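Local coordinates for protein haloacid dehalogenase/epoxide hydrolase family (Corynebacterium glutamicum ATCC 13032, PDB 2PR7) that is uncharacterised but, as a member of the haloacid dehalogenase-like family, probably acts as a metal-dependent hydrolase, at residues E73-Q81 against L102-L112. Sequence-based numbering, arbitrary orientation.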
loop_
_atom_site.group_PDB
_atom_site.type_symbol
_atom_site.label_atom_id
_atom_site.label_comp_id
_atom_site.label_asym_id
_atom_site.label_seq_id
_atom_site.Cartn_x
_atom_site.Cartn_y
_atom_site.Cartn_z
ATOM N N GLU A 73 -4.193 -12.498 -7.257
ATOM C CA GLU A 73 -4.270 -11.097 -7.565
ATOM C C GLU A 73 -5.399 -10.410 -6.788
ATOM O O GLU A 73 -6.369 -11.034 -6.391
ATOM C CB GLU A 73 -4.456 -10.858 -9.058
ATOM C CG GLU A 73 -5.675 -11.474 -9.655
ATOM C CD GLU A 73 -5.648 -11.436 -11.195
ATOM O OE1 GLU A 73 -4.644 -11.004 -11.802
ATOM O OE2 GLU A 73 -6.651 -11.865 -11.799
ATOM N N LYS A 74 -5.266 -9.113 -6.595
ATOM C CA LYS A 74 -6.360 -8.328 -6.051
ATOM C C LYS A 74 -7.468 -8.435 -7.079
ATOM O O LYS A 74 -7.181 -8.401 -8.267
ATOM C CB LYS A 74 -5.927 -6.869 -5.898
ATOM C CG LYS A 74 -4.742 -6.670 -4.945
ATOM C CD LYS A 74 -4.302 -5.215 -4.885
ATOM C CE LYS A 74 -3.649 -4.691 -6.162
ATOM N NZ LYS A 74 -3.221 -3.312 -6.125
ATOM N N PRO A 75 -8.730 -8.462 -6.645
ATOM C CA PRO A 75 -9.246 -8.330 -5.272
ATOM C C PRO A 75 -9.376 -9.601 -4.421
ATOM O O PRO A 75 -10.003 -9.561 -3.367
ATOM C CB PRO A 75 -10.612 -7.658 -5.497
ATOM C CG PRO A 75 -11.065 -8.291 -6.770
ATOM C CD PRO A 75 -9.827 -8.403 -7.623
ATOM N N GLU A 76 -8.737 -10.691 -4.826
ATOM C CA GLU A 76 -8.856 -11.964 -4.096
ATOM C C GLU A 76 -8.377 -11.811 -2.677
ATOM O O GLU A 76 -7.323 -11.184 -2.440
ATOM C CB GLU A 76 -8.022 -13.068 -4.741
ATOM C CG GLU A 76 -8.379 -13.367 -6.184
ATOM C CD GLU A 76 -7.599 -14.539 -6.721
ATOM O OE1 GLU A 76 -8.161 -15.651 -6.715
ATOM O OE2 GLU A 76 -6.432 -14.366 -7.122
ATOM N N GLU A 77 -9.140 -12.364 -1.734
ATOM C CA GLU A 77 -8.778 -12.288 -0.322
ATOM C C GLU A 77 -7.338 -12.784 -0.096
ATOM O O GLU A 77 -6.604 -12.222 0.701
ATOM C CB GLU A 77 -9.769 -13.081 0.529
ATOM C CG GLU A 77 -9.385 -13.126 1.980
ATOM C CD GLU A 77 -10.481 -13.721 2.860
ATOM O OE1 GLU A 77 -11.664 -13.639 2.469
ATOM O OE2 GLU A 77 -10.140 -14.234 3.952
ATOM N N ALA A 78 -6.955 -13.859 -0.786
ATOM C CA ALA A 78 -5.586 -14.410 -0.703
ATOM C C ALA A 78 -4.451 -13.411 -0.975
ATOM O O ALA A 78 -3.373 -13.492 -0.364
ATOM C CB ALA A 78 -5.454 -15.653 -1.596
ATOM N N ALA A 79 -4.703 -12.454 -1.866
ATOM C CA ALA A 79 -3.728 -11.431 -2.197
ATOM C C ALA A 79 -3.584 -10.527 -0.980
ATOM O O ALA A 79 -2.468 -10.204 -0.546
ATOM C CB ALA A 79 -4.183 -10.654 -3.410
ATOM N N PHE A 80 -4.706 -10.074 -0.422
ATOM C CA PHE A 80 -4.629 -9.231 0.792
ATOM C C PHE A 80 -4.004 -9.943 1.980
ATOM O O PHE A 80 -3.199 -9.348 2.718
ATOM C CB PHE A 80 -6.007 -8.662 1.147
ATOM C CG PHE A 80 -6.626 -7.867 0.033
ATOM C CD1 PHE A 80 -5.939 -6.819 -0.532
ATOM C CD2 PHE A 80 -7.861 -8.185 -0.483
ATOM C CE1 PHE A 80 -6.473 -6.086 -1.553
ATOM C CE2 PHE A 80 -8.394 -7.460 -1.525
ATOM C CZ PHE A 80 -7.680 -6.421 -2.064
ATOM N N GLN A 81 -4.350 -11.225 2.129
ATOM C CA GLN A 81 -3.820 -12.072 3.190
ATOM C C GLN A 81 -2.313 -12.188 3.072
ATOM O O GLN A 81 -1.597 -12.156 4.081
ATOM C CB GLN A 81 -4.458 -13.459 3.134
ATOM C CG GLN A 81 -4.076 -14.365 4.306
ATOM C CD GLN A 81 -4.610 -13.868 5.620
ATOM O OE1 GLN A 81 -3.860 -13.361 6.444
ATOM N NE2 GLN A 81 -5.911 -13.984 5.817
ATOM N N LEU A 102 -12.956 -1.623 -7.113
ATOM C CA LEU A 102 -13.126 -3.030 -6.930
ATOM C C LEU A 102 -12.096 -3.638 -5.958
ATOM O O LEU A 102 -12.463 -4.535 -5.145
ATOM C CB LEU A 102 -13.075 -3.719 -8.304
ATOM C CG LEU A 102 -14.339 -3.414 -9.149
ATOM C CD1 LEU A 102 -14.289 -4.168 -10.468
ATOM C CD2 LEU A 102 -15.613 -3.773 -8.375
ATOM N N ASN A 103 -10.853 -3.164 -6.031
ATOM C CA ASN A 103 -9.836 -3.644 -5.090
ATOM C C ASN A 103 -10.126 -3.141 -3.671
ATOM O O ASN A 103 -10.053 -3.908 -2.710
ATOM C CB ASN A 103 -8.465 -3.244 -5.512
ATOM C CG ASN A 103 -7.979 -4.013 -6.709
ATOM O OD1 ASN A 103 -8.560 -4.998 -7.118
ATOM N ND2 ASN A 103 -6.902 -3.543 -7.280
ATOM N N VAL A 104 -10.543 -1.900 -3.567
ATOM C CA VAL A 104 -10.860 -1.305 -2.244
ATOM C C VAL A 104 -12.059 -2.025 -1.656
ATOM O O VAL A 104 -12.056 -2.373 -0.472
ATOM C CB VAL A 104 -11.107 0.194 -2.320
ATOM C CG1 VAL A 104 -11.514 0.752 -0.966
ATOM C CG2 VAL A 104 -9.878 0.895 -2.804
ATOM N N ARG A 105 -13.095 -2.266 -2.440
ATOM C CA ARG A 105 -14.284 -2.971 -1.924
ATOM C C ARG A 105 -13.951 -4.402 -1.504
ATOM O O ARG A 105 -14.368 -4.862 -0.446
ATOM C CB ARG A 105 -15.386 -3.033 -2.984
ATOM C CG ARG A 105 -16.705 -3.737 -2.547
ATOM C CD ARG A 105 -17.337 -3.206 -1.213
ATOM N NE ARG A 105 -17.531 -1.764 -1.159
ATOM C CZ ARG A 105 -17.734 -1.079 -0.030
ATOM N NH1 ARG A 105 -17.825 -1.718 1.137
ATOM N NH2 ARG A 105 -17.887 0.248 -0.058
ATOM N N GLY A 106 -13.155 -5.089 -2.311
ATOM C CA GLY A 106 -12.629 -6.382 -1.963
ATOM C C GLY A 106 -11.899 -6.392 -0.641
ATOM O O GLY A 106 -11.974 -7.370 0.103
ATOM N N ALA A 107 -11.114 -5.347 -0.396
ATOM C CA ALA A 107 -10.354 -5.279 0.830
ATOM C C ALA A 107 -11.283 -5.132 2.009
ATOM O O ALA A 107 -11.132 -5.798 3.030
ATOM C CB ALA A 107 -9.320 -4.145 0.791
ATOM N N VAL A 108 -12.243 -4.236 1.868
ATOM C CA VAL A 108 -13.239 -3.985 2.941
ATOM C C VAL A 108 -14.011 -5.274 3.258
ATOM O O VAL A 108 -14.206 -5.623 4.405
ATOM C CB VAL A 108 -14.134 -2.767 2.541
ATOM C CG1 VAL A 108 -15.314 -2.681 3.464
ATOM C CG2 VAL A 108 -13.299 -1.432 2.523
ATOM N N GLU A 109 -14.391 -5.981 2.230
ATOM C CA GLU A 109 -15.083 -7.258 2.395
ATOM C C GLU A 109 -14.228 -8.301 3.130
ATOM O O GLU A 109 -14.765 -9.148 3.851
ATOM C CB GLU A 109 -15.527 -7.793 1.040
ATOM C CG GLU A 109 -16.603 -6.904 0.396
ATOM C CD GLU A 109 -17.001 -7.378 -1.019
ATOM O OE1 GLU A 109 -16.185 -8.069 -1.695
ATOM O OE2 GLU A 109 -18.135 -7.044 -1.442
ATOM N N ALA A 110 -12.921 -8.260 2.926
ATOM C CA ALA A 110 -11.966 -9.138 3.628
ATOM C C ALA A 110 -11.670 -8.674 5.062
ATOM O O ALA A 110 -11.026 -9.388 5.818
ATOM C CB ALA A 110 -10.678 -9.257 2.844
ATOM N N GLY A 111 -12.134 -7.489 5.439
ATOM C CA GLY A 111 -11.900 -6.985 6.794
ATOM C C GLY A 111 -10.838 -5.934 6.960
ATOM O O GLY A 111 -10.572 -5.475 8.084
ATOM N N LEU A 112 -10.212 -5.536 5.861
ATOM C CA LEU A 112 -9.310 -4.443 5.926
ATOM C C LEU A 112 -10.087 -3.122 5.957
ATOM O O LEU A 112 -11.249 -3.087 5.638
ATOM C CB LEU A 112 -8.374 -4.416 4.704
ATOM C CG LEU A 112 -7.301 -5.493 4.544
ATOM C CD1 LEU A 112 -7.956 -6.786 4.031
ATOM C CD2 LEU A 112 -6.179 -5.032 3.583
HETATM O O HOH W 1 -11.411 -9.862 -0.460
HETATM O O HOH W 2 -12.022 -12.314 5.895
#
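The Lys-Pro turn that carries the probable motif III lysine of the haloacid dehalogenase fold meets the helix following the probable motif IV aspartates where Lys74 crosses Asn103 at about a right angle. Lys74 CB lies 3.5 Å from Asn103 OD1, while its chain, bent at chi3 (-69°), runs past ND2. Lys74 NZ and Asn103 ND2 both reach Asp98 OD2, by salt bridge and hydrogen bond respectively, so the two groups share one carboxylate oxygen; NZ also bonds Leu40 O. The Lys74 side chain comes within about 5 Å of the calcium ion, whose site comprises Asp8, Ala10 and Asp99. The cis peptide before Pro75 turns the chain at this point, and in the conformer given Pro75 CB lies 3.6 Å from Leu102 O. Farther along, the Phe80 ring lies against the helix, with Ala107 CB over one face, 4.1 Å from the centroid and 15° off the normal. Leu112 CD1 packs on Phe80 CB at 4.0 Å, just beyond the Schellman turn at Gly111. One water joins Pro75 O to Gly106 O, at the ring edge. Helical segments 77-81 and 102-110 cross at -76°, their axes 9.8 Å apart at closest approach, and Phe80 and Ala107 both reach Leu96 of strand 94-98 in the parallel sheet.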